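Local coordinates for protein phosphoserine aminotransferase SerC (Cytophaga hutchinsonii ATCC 33406, PDB 3FFR) that probably catalyses the pyridoxal-phosphate-dependent transfer of an amino group between phosphoserine and 2-oxoglutarate, a step of serine biosynthesis, at residues T224-I228 / P229-E233; I73-R76 / I77-C81; F177-T180 / K181-S184; S95-F98 / Y99-G103. All coordinates share one frame; numbering follows the deposited sequence.

Overall arrangement
Interactions 1, 2 and 4 lie in series through space, with interaction 2 in the middle: centre to centre it is about 12 Å from interaction 1 and about 11 Å from interaction 4, and it touches both. Asn80 OD1 meets Ile228 N at 2.8 Å, while Trp74 and Ile78 pack on Phe98 and Phe101. Interaction 3 stands apart, its nearest atoms about 5 Å from interaction 2. Interactions 1 and 2 both reach the second subunit through polar contacts. The side chains of Trp74 and Arg97 are each about 8 Å from a bound serine. A serine pocket seen in this structure includes Lys191, which carries the pyridoxal phosphate as a Schiff base.

Interaction 1. Residues T224-I228 / P229-E233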
loop_
_atom_site.group_PDB
_atom_site.type_symbol
_atom_site.label_atom_id
_atom_site.label_comp_id
_atom_site.label_asym_id
_atom_site.label_seq_id
_atom_site.Cartn_x
_atom_site.Cartn_y
_atom_site.Cartn_z
ATOM N N THR A 224 13.346 7.822 2.089
ATOM C CA THR A 224 12.845 8.193 3.416
ATOM C C THR A 224 12.396 6.950 4.177
ATOM O O THR A 224 13.242 6.234 4.721
ATOM C CB THR A 224 11.747 9.288 3.382
ATOM O OG1 THR A 224 10.587 8.830 2.676
ATOM C CG2 THR A 224 12.279 10.622 2.789
ATOM N N TYR A 225 11.094 6.725 4.220
ATOM C CA TYR A 225 10.536 5.592 4.984
ATOM C C TYR A 225 10.886 4.244 4.417
ATOM O O TYR A 225 10.997 3.247 5.159
ATOM C CB TYR A 225 8.998 5.748 5.204
ATOM C CG TYR A 225 8.161 5.536 3.982
ATOM C CD1 TYR A 225 8.237 6.397 2.894
ATOM C CD2 TYR A 225 7.313 4.463 3.897
ATOM C CE1 TYR A 225 7.495 6.174 1.745
ATOM C CE2 TYR A 225 6.545 4.227 2.752
ATOM C CZ TYR A 225 6.657 5.076 1.674
ATOM O OH TYR A 225 5.936 4.833 0.535
ATOM N N HIS A 226 11.023 4.175 3.106
ATOM C CA HIS A 226 11.341 2.923 2.443
ATOM C C HIS A 226 12.745 2.815 1.879
ATOM O O HIS A 226 12.967 2.188 0.842
ATOM C CB HIS A 226 10.262 2.432 1.466
ATOM C CG HIS A 226 9.066 1.821 2.151
ATOM N ND1 HIS A 226 7.893 1.499 1.490
ATOM C CD2 HIS A 226 8.864 1.508 3.450
ATOM C CE1 HIS A 226 7.036 0.976 2.355
ATOM N NE2 HIS A 226 7.591 1.002 3.561
ATOM N N THR A 227 13.696 3.415 2.582
ATOM C CA THR A 227 15.078 3.086 2.313
ATOM C C THR A 227 15.254 1.669 2.827
ATOM O O THR A 227 14.534 1.219 3.729
ATOM C CB THR A 227 16.116 3.981 3.027
ATOM O OG1 THR A 227 16.119 3.728 4.458
ATOM C CG2 THR A 227 15.860 5.468 2.701
ATOM N N ILE A 228 16.235 0.954 2.268
ATOM C CA ILE A 228 16.533 -0.377 2.775
ATOM C C ILE A 228 16.878 -0.357 4.289
ATOM O O ILE A 228 16.339 -1.149 5.052
ATOM C CB ILE A 228 17.605 -1.103 1.918
ATOM C CG1 ILE A 228 16.943 -1.555 0.600
ATOM C CG2 ILE A 228 18.158 -2.354 2.654
ATOM C CD1 ILE A 228 17.957 -2.046 -0.430
ATOM N N PRO A 229 17.768 0.540 4.741
ATOM C CA PRO A 229 18.076 0.551 6.175
ATOM C C PRO A 229 16.882 0.817 7.068
ATOM O O PRO A 229 16.749 0.215 8.136
ATOM C CB PRO A 229 19.138 1.639 6.283
ATOM C CG PRO A 229 19.846 1.545 4.969
ATOM C CD PRO A 229 18.728 1.362 3.989
ATOM N N SER A 230 16.004 1.679 6.605
ATOM C CA SER A 230 14.782 1.995 7.357
ATOM C C SER A 230 13.924 0.727 7.509
ATOM O O SER A 230 13.494 0.363 8.593
ATOM C CB SER A 230 14.014 3.140 6.717
ATOM O OG SER A 230 12.731 3.314 7.313
HETATM N N MSE A 231 13.705 0.044 6.391
HETATM C CA MSE A 231 12.864 -1.160 6.378
HETATM C C MSE A 231 13.492 -2.303 7.167
HETATM O O MSE A 231 12.788 -3.066 7.874
HETATM C CB MSE A 231 12.564 -1.589 4.939
HETATM C CG MSE A 231 11.615 -0.649 4.201
HETATM SE SE MSE A 231 11.103 -1.312 2.484
HETATM C CE MSE A 231 12.801 -1.074 1.578
ATOM N N LEU A 232 14.815 -2.395 7.077
ATOM C CA LEU A 232 15.562 -3.481 7.695
ATOM C C LEU A 232 15.540 -3.378 9.205
ATOM O O LEU A 232 15.347 -4.377 9.916
ATOM C CB LEU A 232 16.997 -3.537 7.145
ATOM C CG LEU A 232 17.837 -4.792 7.378
ATOM C CD1 LEU A 232 17.113 -6.061 6.829
ATOM C CD2 LEU A 232 19.184 -4.563 6.687
ATOM N N GLU A 233 15.686 -2.157 9.687
ATOM C CA GLU A 233 15.716 -1.896 11.110
ATOM C C GLU A 233 14.395 -2.380 11.734
ATOM O O GLU A 233 14.372 -3.029 12.797
ATOM C CB GLU A 233 15.929 -0.407 11.331
ATOM C CG GLU A 233 16.009 0.028 12.738
ATOM C CD GLU A 233 16.253 1.517 12.834
ATOM O OE1 GLU A 233 15.618 2.293 12.065
ATOM O OE2 GLU A 233 17.088 1.907 13.673
#
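The imidazole of His226 lies between two neighbours: the selenium of selenomethionine Met231 sits over one face, 4.0 Å from the ring centroid, and CE2 of Tyr225 covers the opposite face. The Tyr225 ring in turn receives His226 CB over one of its faces and has Thr224 OG1 at its edge, in plane. Met231 crosses the histidine at about a right angle, and the bend at its third torsion (-71°) brings CE to 3.3 Å from His226 O. Both ring nitrogens are held by carboxylates, ND1 by Glu72 and NE2 by Glu242, a setting that would probably favour a protonated imidazole.

Thr227 is the N-cap of helix 228-235. With OG1 placed between its own backbone N and carbonyl carbon (chi1 70°), the hydroxyl oxygen accepts from Ser230 N at 3.0 Å. Its carbonyl O takes Met231 N, also at 3.0 Å, and Ile228 O accepts Leu232 N, the next bond of the same first turn. Ser230 OG reaches back to donate to Tyr225 O at 2.8 Å, approaching from well above the carbonyl plane. If Thr227 were a valine, the capping oxygen would be gone and Ser230 N would probably be left without its mate at the helix start.

The turn and the start of the helix pack against three elements: Ile228 rests on Val208 and Ser212 of helix 206-217, Met231 on Leu65 and Leu67 of strand 62-67, and Tyr225 and His226 on helix 70-81, while Thr224 OG1 bonds Glu75 of the second subunit.

Interaction 2. Residues I73-R76 / I77-C81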
loop_
_atom_site.group_PDB
_atom_site.type_symbol
_atom_site.label_atom_id
_atom_site.label_comp_id
_atom_site.label_asym_id
_atom_site.label_seq_id
_atom_site.Cartn_x
_atom_site.Cartn_y
_atom_site.Cartn_z
ATOM N N ILE A 73 8.359 -1.331 -5.517
ATOM C CA ILE A 73 9.633 -2.046 -5.436
ATOM C C ILE A 73 10.548 -1.677 -6.641
ATOM O O ILE A 73 11.758 -1.412 -6.461
ATOM C CB ILE A 73 9.486 -3.566 -5.227
ATOM C CG1 ILE A 73 8.841 -3.847 -3.865
ATOM C CG2 ILE A 73 10.883 -4.249 -5.328
ATOM C CD1 ILE A 73 8.304 -5.273 -3.729
ATOM N N TRP A 74 9.975 -1.562 -7.832
ATOM C CA TRP A 74 10.807 -1.095 -8.974
ATOM C C TRP A 74 11.504 0.239 -8.617
ATOM O O TRP A 74 12.688 0.455 -8.810
ATOM C CB TRP A 74 9.979 -0.832 -10.207
ATOM C CG TRP A 74 9.472 -2.010 -10.948
ATOM C CD1 TRP A 74 9.904 -3.303 -10.892
ATOM C CD2 TRP A 74 8.429 -1.982 -11.930
ATOM N NE1 TRP A 74 9.183 -4.087 -11.783
ATOM C CE2 TRP A 74 8.275 -3.296 -12.428
ATOM C CE3 TRP A 74 7.628 -0.978 -12.438
ATOM C CZ2 TRP A 74 7.366 -3.600 -13.436
ATOM C CZ3 TRP A 74 6.713 -1.283 -13.404
ATOM C CH2 TRP A 74 6.569 -2.581 -13.885
ATOM N N GLU A 75 10.705 1.181 -8.144
ATOM C CA GLU A 75 11.224 2.505 -7.765
ATOM C C GLU A 75 12.291 2.425 -6.679
ATOM O O GLU A 75 13.362 3.057 -6.782
ATOM C CB GLU A 75 10.084 3.437 -7.344
ATOM C CG GLU A 75 10.555 4.863 -7.053
ATOM C CD GLU A 75 9.429 5.751 -6.572
ATOM O OE1 GLU A 75 9.124 5.683 -5.375
ATOM O OE2 GLU A 75 8.975 6.578 -7.364
ATOM N N ARG A 76 12.003 1.638 -5.638
ATOM C CA ARG A 76 12.906 1.510 -4.488
ATOM C C ARG A 76 14.212 0.832 -4.864
ATOM O O ARG A 76 15.278 1.133 -4.286
ATOM C CB ARG A 76 12.259 0.789 -3.299
ATOM C CG ARG A 76 10.961 1.384 -2.791
ATOM C CD ARG A 76 10.999 2.880 -2.660
ATOM N NE ARG A 76 9.723 3.394 -2.103
ATOM C CZ ARG A 76 9.461 4.683 -1.942
ATOM N NH1 ARG A 76 10.356 5.586 -2.340
ATOM N NH2 ARG A 76 8.322 5.058 -1.364
ATOM N N ILE A 77 14.159 -0.104 -5.808
ATOM C CA ILE A 77 15.393 -0.746 -6.294
ATOM C C ILE A 77 16.355 0.287 -6.860
ATOM O O ILE A 77 17.542 0.334 -6.516
ATOM C CB ILE A 77 15.124 -1.858 -7.366
ATOM C CG1 ILE A 77 14.547 -3.095 -6.663
ATOM C CG2 ILE A 77 16.413 -2.195 -8.180
ATOM C CD1 ILE A 77 13.892 -4.132 -7.612
ATOM N N ILE A 78 15.824 1.162 -7.707
ATOM C CA ILE A 78 16.678 2.163 -8.365
ATOM C C ILE A 78 17.154 3.206 -7.353
ATOM O O ILE A 78 18.347 3.585 -7.319
ATOM C CB ILE A 78 15.977 2.778 -9.593
ATOM C CG1 ILE A 78 15.634 1.685 -10.612
ATOM C CG2 ILE A 78 16.880 3.824 -10.267
ATOM C CD1 ILE A 78 14.580 2.124 -11.643
ATOM N N GLN A 79 16.254 3.645 -6.490
ATOM C CA GLN A 79 16.655 4.643 -5.475
ATOM C C GLN A 79 17.691 4.185 -4.497
ATOM O O GLN A 79 18.588 4.949 -4.100
ATOM C CB GLN A 79 15.435 5.141 -4.678
ATOM C CG GLN A 79 14.436 5.929 -5.534
ATOM C CD GLN A 79 13.105 6.189 -4.818
ATOM O OE1 GLN A 79 12.728 5.460 -3.899
ATOM N NE2 GLN A 79 12.395 7.236 -5.237
ATOM N N ASN A 80 17.561 2.937 -4.078
ATOM C CA ASN A 80 18.470 2.357 -3.081
ATOM C C ASN A 80 19.753 1.764 -3.607
ATOM O O ASN A 80 20.733 1.677 -2.881
ATOM C CB ASN A 80 17.763 1.264 -2.296
ATOM C CG ASN A 80 16.832 1.815 -1.213
ATOM O OD1 ASN A 80 17.266 2.080 -0.059
ATOM N ND2 ASN A 80 15.524 1.918 -1.551
ATOM N N CYS A 81 19.768 1.415 -4.890
ATOM C CA CYS A 81 20.857 0.610 -5.403
ATOM C C CYS A 81 21.573 1.049 -6.669
ATOM O O CYS A 81 22.512 0.401 -7.090
ATOM C CB CYS A 81 20.387 -0.823 -5.615
ATOM S SG CYS A 81 19.616 -1.613 -4.156
#
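Arg76 and Gln79 run side by side along helix 70-81, joined at their ends by a charged-to-neutral hydrogen bond: Arg76 NH1 donates to Gln79 OE1 at 2.8 Å, nearly in the guanidinium plane and on a lone pair of the amide oxygen. The arginine chain bends at its second torsion (-45°) and then extends, which brings the guanidinium beside the extended glutamine. A second side-chain bond is made by Asn80, whose ND2 gives to Arg76 O at 2.9 Å. Asn80 N binds the same oxygen, also at 2.9 Å, so that two donors grip one carbonyl from opposite faces of its plane. The other i to i+4 backbone bonds are regular, except that Ile78 N to Trp74 O is weak (3.4 Å).

Charge enters through Glu75. Its OE1 lies 3.3 Å from Arg76 NH1, over one guanidinium face and well out of plane, an attraction of charges with no N-H aimed at it. Glu72 takes Arg76 NE, and across the dimer Glu75 OE1 pairs with Arg76 of the second subunit while OE2 bonds its Thr224. These carboxylates probably offset the approach of the two Arg76 guanidinium groups.

Apolar contact is lighter: Ile73 CG2 meets Ile77 CD1 at 3.8 Å.

Around the helix, Ile73, Arg76 and Ile77 pack on Trp202 of strand 200-205, Cys81 on strand 163-167, and Ile78 on helix 93-104, with Asn80 OD1 tied to Ile228 N at the start of helix 228-235.

Interaction 3. Residues F177-T180 / K181-S184; sequences FDWT and KIDS
Ile182 CD1 is the point at which two aromatic side chains converge, 3.9 Å from Phe177 CD1 and 4.0 Å from Trp179 CZ3. The isoleucine crosses Phe177 at about a right angle yet runs alongside Trp179, pointing the same way. Its CG1 stands between backbone N and carbonyl carbon (chi1 63°), an orientation that carries the terminal methyl back to both rings. Phe177 CB also lies over a face of the indole, toward its rim, and Trp179 NE1 is held by Leu56 O. The turn lies in the loop leading from strand 163-167 to strand 184-188 of the large mixed sheet, where Phe177 and Ile182 pack on helix 149-152 and strand 163-167.

On the polar side Asp178 and Lys181 cross obliquely within a type I turn closed by Lys181 N to Asp178 O, 3.1 Å. Asp178 OD1 accepts from Thr180 N at 2.9 Å, an Asx turn, and from Thr180 OG1 at 2.7 Å. The two donors use its anti and syn sides respectively, both from the same face of the carboxylate.

These two bonds to OD1 fix the carboxylate. The lysine end is less certain, Lys181 having two conformers: in the one described NZ stays 4.2 Å from Asp178 OD2, so any attraction between the charges is probably weak, and a water accepting from NZ and donating to Thr180 OG1 makes the link.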
loop_
_atom_site.group_PDB
_atom_site.type_symbol
_atom_site.label_atom_id
_atom_site.label_comp_id
_atom_site.label_asym_id
_atom_site.label_seq_id
_atom_site.Cartn_x
_atom_site.Cartn_y
_atom_site.Cartn_z
ATOM N N PHE A 177 14.572 -20.666 -7.684
ATOM C CA PHE A 177 15.832 -19.947 -7.857
ATOM C C PHE A 177 17.009 -20.562 -7.148
ATOM O O PHE A 177 16.879 -21.232 -6.124
ATOM C CB PHE A 177 15.705 -18.456 -7.457
ATOM C CG PHE A 177 14.744 -17.692 -8.335
ATOM C CD1 PHE A 177 15.124 -17.312 -9.635
ATOM C CD2 PHE A 177 13.466 -17.417 -7.913
ATOM C CE1 PHE A 177 14.249 -16.684 -10.474
ATOM C CE2 PHE A 177 12.577 -16.756 -8.754
ATOM C CZ PHE A 177 12.975 -16.396 -10.044
ATOM N N ASP A 178 18.157 -20.351 -7.769
ATOM C CA ASP A 178 19.439 -20.612 -7.136
ATOM C C ASP A 178 19.812 -19.254 -6.548
ATOM O O ASP A 178 20.188 -18.323 -7.270
ATOM C CB ASP A 178 20.485 -21.052 -8.140
ATOM C CG ASP A 178 21.844 -21.265 -7.504
ATOM O OD1 ASP A 178 22.147 -20.712 -6.429
ATOM O OD2 ASP A 178 22.642 -21.983 -8.135
ATOM N N TRP A 179 19.678 -19.153 -5.233
ATOM C CA TRP A 179 19.830 -17.871 -4.543
ATOM C C TRP A 179 21.259 -17.387 -4.534
ATOM O O TRP A 179 21.518 -16.256 -4.177
ATOM C CB TRP A 179 19.285 -17.965 -3.115
ATOM C CG TRP A 179 17.827 -18.360 -3.099
ATOM C CD1 TRP A 179 17.311 -19.564 -2.694
ATOM C CD2 TRP A 179 16.724 -17.592 -3.568
ATOM N NE1 TRP A 179 15.962 -19.580 -2.863
ATOM C CE2 TRP A 179 15.568 -18.376 -3.389
ATOM C CE3 TRP A 179 16.594 -16.305 -4.092
ATOM C CZ2 TRP A 179 14.309 -17.930 -3.739
ATOM C CZ3 TRP A 179 15.332 -15.851 -4.407
ATOM C CH2 TRP A 179 14.206 -16.670 -4.237
ATOM N N THR A 180 22.189 -18.239 -4.943
ATOM C CA THR A 180 23.585 -17.819 -4.972
ATOM C C THR A 180 23.937 -17.138 -6.278
ATOM O O THR A 180 24.959 -16.452 -6.353
ATOM C CB THR A 180 24.570 -19.000 -4.785
ATOM O OG1 THR A 180 24.618 -19.792 -5.976
ATOM C CG2 THR A 180 24.201 -19.852 -3.549
ATOM N N LYS A 181 23.074 -17.294 -7.280
ATOM C CA LYS A 181 23.345 -16.735 -8.606
ATOM C C LYS A 181 22.635 -15.431 -8.920
ATOM O O LYS A 181 22.884 -14.811 -9.945
ATOM C CB LYS A 181 23.102 -17.783 -9.678
ATOM C CG LYS A 181 24.065 -18.931 -9.551
ATOM C CD LYS A 181 23.876 -19.958 -10.633
ATOM C CE LYS A 181 24.742 -21.167 -10.332
ATOM N NZ LYS A 181 26.159 -20.774 -10.037
ATOM N N ILE A 182 21.772 -15.009 -7.999
ATOM C CA ILE A 182 21.080 -13.740 -8.099
ATOM C C ILE A 182 21.215 -13.045 -6.745
ATOM O O ILE A 182 21.857 -13.578 -5.828
ATOM C CB ILE A 182 19.610 -13.880 -8.518
ATOM C CG1 ILE A 182 18.813 -14.669 -7.464
ATOM C CG2 ILE A 182 19.487 -14.484 -9.949
ATOM C CD1 ILE A 182 17.318 -14.715 -7.725
ATOM N N ASP A 183 20.644 -11.860 -6.629
ATOM C CA ASP A 183 20.734 -11.108 -5.383
ATOM C C ASP A 183 19.385 -10.713 -4.786
ATOM O O ASP A 183 19.289 -10.368 -3.607
ATOM C CB ASP A 183 21.586 -9.856 -5.616
ATOM C CG ASP A 183 23.011 -10.212 -6.083
ATOM O OD1 ASP A 183 23.815 -10.681 -5.214
ATOM O OD2 ASP A 183 23.316 -9.984 -7.291
ATOM N N SER A 184 18.350 -10.814 -5.590
ATOM C CA SER A 184 17.031 -10.358 -5.145
ATOM C C SER A 184 15.944 -10.780 -6.100
ATOM O O SER A 184 16.162 -10.954 -7.312
ATOM C CB SER A 184 17.051 -8.806 -5.047
ATOM O OG SER A 184 15.793 -8.189 -4.760
HETATM O O HOH W 1 26.971 -20.194 -7.169
#

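Interaction 4. Residues S95-F98 / Y99-G103; sequences SKRF and YEFAG
Lys96, Arg97 and Glu100 form a salt-bridge network along helix 93-104, the helix of a beta-alpha-beta unit between strands 85-90 and 108-113. Glu100 divides its carboxylate between the two bases. Lys96, four residues back, reaches OE2 with NZ at 2.7 Å on the syn side, its chain fully stretched until a bend at the last torsion (-80°). Arg97, three back, has two conformers, so its end is less certain; in the one described NH1 meets Glu100 OE1 at 3.0 Å on the anti side, with the guanidinium and carboxylate planes 60° apart. A water accepts from Lys96 NZ and donates to Glu100 OE1.

In the same conformer the arginine meets Phe101. CE1 of the phenyl ring stands 3.4 Å above the centre of the guanidinium, the planes being 78° apart, so that the ring presents its edge to the flat cation. Phe101 also meets Trp74 edge-to-face and packs on Thr224 of the second subunit.

With a glutamine in place of Glu100, the negative charge would be lost and the ammonium of Lys96 would probably be left without its counter-ion and freer to turn.

Because Glu104 also takes Arg97 NH1, two carboxylates share this guanidinium; the negative charges probably stabilise the protonated lysine and arginine, and the pairs at three- and four-residue spacing probably help to hold adjacent turns together along the more exposed side of the helix.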
loop_
_atom_site.group_PDB
_atom_site.type_symbol
_atom_site.label_atom_id
_atom_site.label_comp_id
_atom_site.label_asym_id
_atom_site.label_seq_id
_atom_site.Cartn_x
_atom_site.Cartn_y
_atom_site.Cartn_z
ATOM N N SER A 95 8.524 -5.151 -18.213
ATOM C CA SER A 95 9.989 -4.986 -18.239
ATOM C C SER A 95 10.362 -3.616 -18.826
ATOM O O SER A 95 11.302 -2.962 -18.369
ATOM C CB SER A 95 10.692 -6.152 -18.942
ATOM O OG SER A 95 10.171 -6.382 -20.233
ATOM N N LYS A 96 9.565 -3.155 -19.785
ATOM C CA LYS A 96 9.782 -1.820 -20.380
ATOM C C LYS A 96 9.554 -0.681 -19.369
ATOM O O LYS A 96 10.325 0.282 -19.278
ATOM C CB LYS A 96 8.882 -1.608 -21.583
ATOM C CG LYS A 96 8.946 -0.217 -22.230
ATOM C CD LYS A 96 7.987 -0.212 -23.457
ATOM C CE LYS A 96 7.830 1.128 -24.154
ATOM N NZ LYS A 96 6.869 2.024 -23.411
ATOM N N ARG A 97 8.491 -0.811 -18.590
ATOM C CA ARG A 97 8.125 0.242 -17.614
ATOM C C ARG A 97 9.222 0.368 -16.552
ATOM O O ARG A 97 9.620 1.498 -16.187
ATOM C CB ARG A 97 6.753 -0.001 -16.978
ATOM C CG ARG A 97 6.233 1.236 -16.203
ATOM C CD ARG A 97 5.697 2.381 -17.104
ATOM N NE ARG A 97 5.475 3.592 -16.309
ATOM C CZ ARG A 97 6.325 4.621 -16.289
ATOM N NH1 ARG A 97 7.353 4.638 -17.114
ATOM N NH2 ARG A 97 6.099 5.673 -15.492
ATOM N N PHE A 98 9.734 -0.780 -16.099
ATOM C CA PHE A 98 10.833 -0.815 -15.086
ATOM C C PHE A 98 12.051 -0.119 -15.651
ATOM O O PHE A 98 12.656 0.736 -15.023
ATOM C CB PHE A 98 11.074 -2.280 -14.666
ATOM C CG PHE A 98 12.054 -2.479 -13.560
ATOM C CD1 PHE A 98 12.459 -1.438 -12.740
ATOM C CD2 PHE A 98 12.444 -3.777 -13.254
ATOM C CE1 PHE A 98 13.340 -1.682 -11.691
ATOM C CE2 PHE A 98 13.319 -4.013 -12.191
ATOM C CZ PHE A 98 13.747 -2.979 -11.429
ATOM N N TYR A 99 12.379 -0.441 -16.894
ATOM C CA TYR A 99 13.489 0.213 -17.575
ATOM C C TYR A 99 13.277 1.724 -17.613
ATOM O O TYR A 99 14.202 2.501 -17.360
ATOM C CB TYR A 99 13.621 -0.371 -19.003
ATOM C CG TYR A 99 14.331 0.511 -20.013
ATOM C CD1 TYR A 99 15.703 0.645 -19.994
ATOM C CD2 TYR A 99 13.617 1.178 -20.989
ATOM C CE1 TYR A 99 16.347 1.436 -20.911
ATOM C CE2 TYR A 99 14.241 1.984 -21.896
ATOM C CZ TYR A 99 15.608 2.099 -21.870
ATOM O OH TYR A 99 16.233 2.906 -22.804
ATOM N N GLU A 100 12.050 2.131 -17.923
ATOM C CA GLU A 100 11.721 3.570 -18.011
ATOM C C GLU A 100 11.857 4.315 -16.682
ATOM O O GLU A 100 12.236 5.485 -16.625
ATOM C CB GLU A 100 10.300 3.766 -18.560
ATOM C CG GLU A 100 10.206 3.440 -20.038
ATOM C CD GLU A 100 8.786 3.389 -20.566
ATOM O OE1 GLU A 100 7.838 3.388 -19.763
ATOM O OE2 GLU A 100 8.636 3.293 -21.811
ATOM N N PHE A 101 11.569 3.610 -15.602
ATOM C CA PHE A 101 11.723 4.215 -14.255
ATOM C C PHE A 101 13.150 4.696 -14.038
ATOM O O PHE A 101 13.389 5.702 -13.366
ATOM C CB PHE A 101 11.393 3.203 -13.138
ATOM C CG PHE A 101 9.942 3.083 -12.809
ATOM C CD1 PHE A 101 8.946 3.355 -13.747
ATOM C CD2 PHE A 101 9.562 2.652 -11.535
ATOM C CE1 PHE A 101 7.598 3.229 -13.427
ATOM C CE2 PHE A 101 8.230 2.502 -11.216
ATOM C CZ PHE A 101 7.252 2.773 -12.160
ATOM N N ALA A 102 14.125 3.955 -14.550
ATOM C CA ALA A 102 15.519 4.339 -14.311
ATOM C C ALA A 102 15.764 5.766 -14.840
ATOM O O ALA A 102 16.294 6.630 -14.142
ATOM C CB ALA A 102 16.521 3.317 -14.948
ATOM N N GLY A 103 15.341 6.002 -16.081
ATOM C CA GLY A 103 15.467 7.324 -16.694
ATOM C C GLY A 103 14.634 8.383 -15.993
ATOM O O GLY A 103 15.049 9.528 -15.827
HETATM O O HOH W 2 5.578 2.296 -20.701
#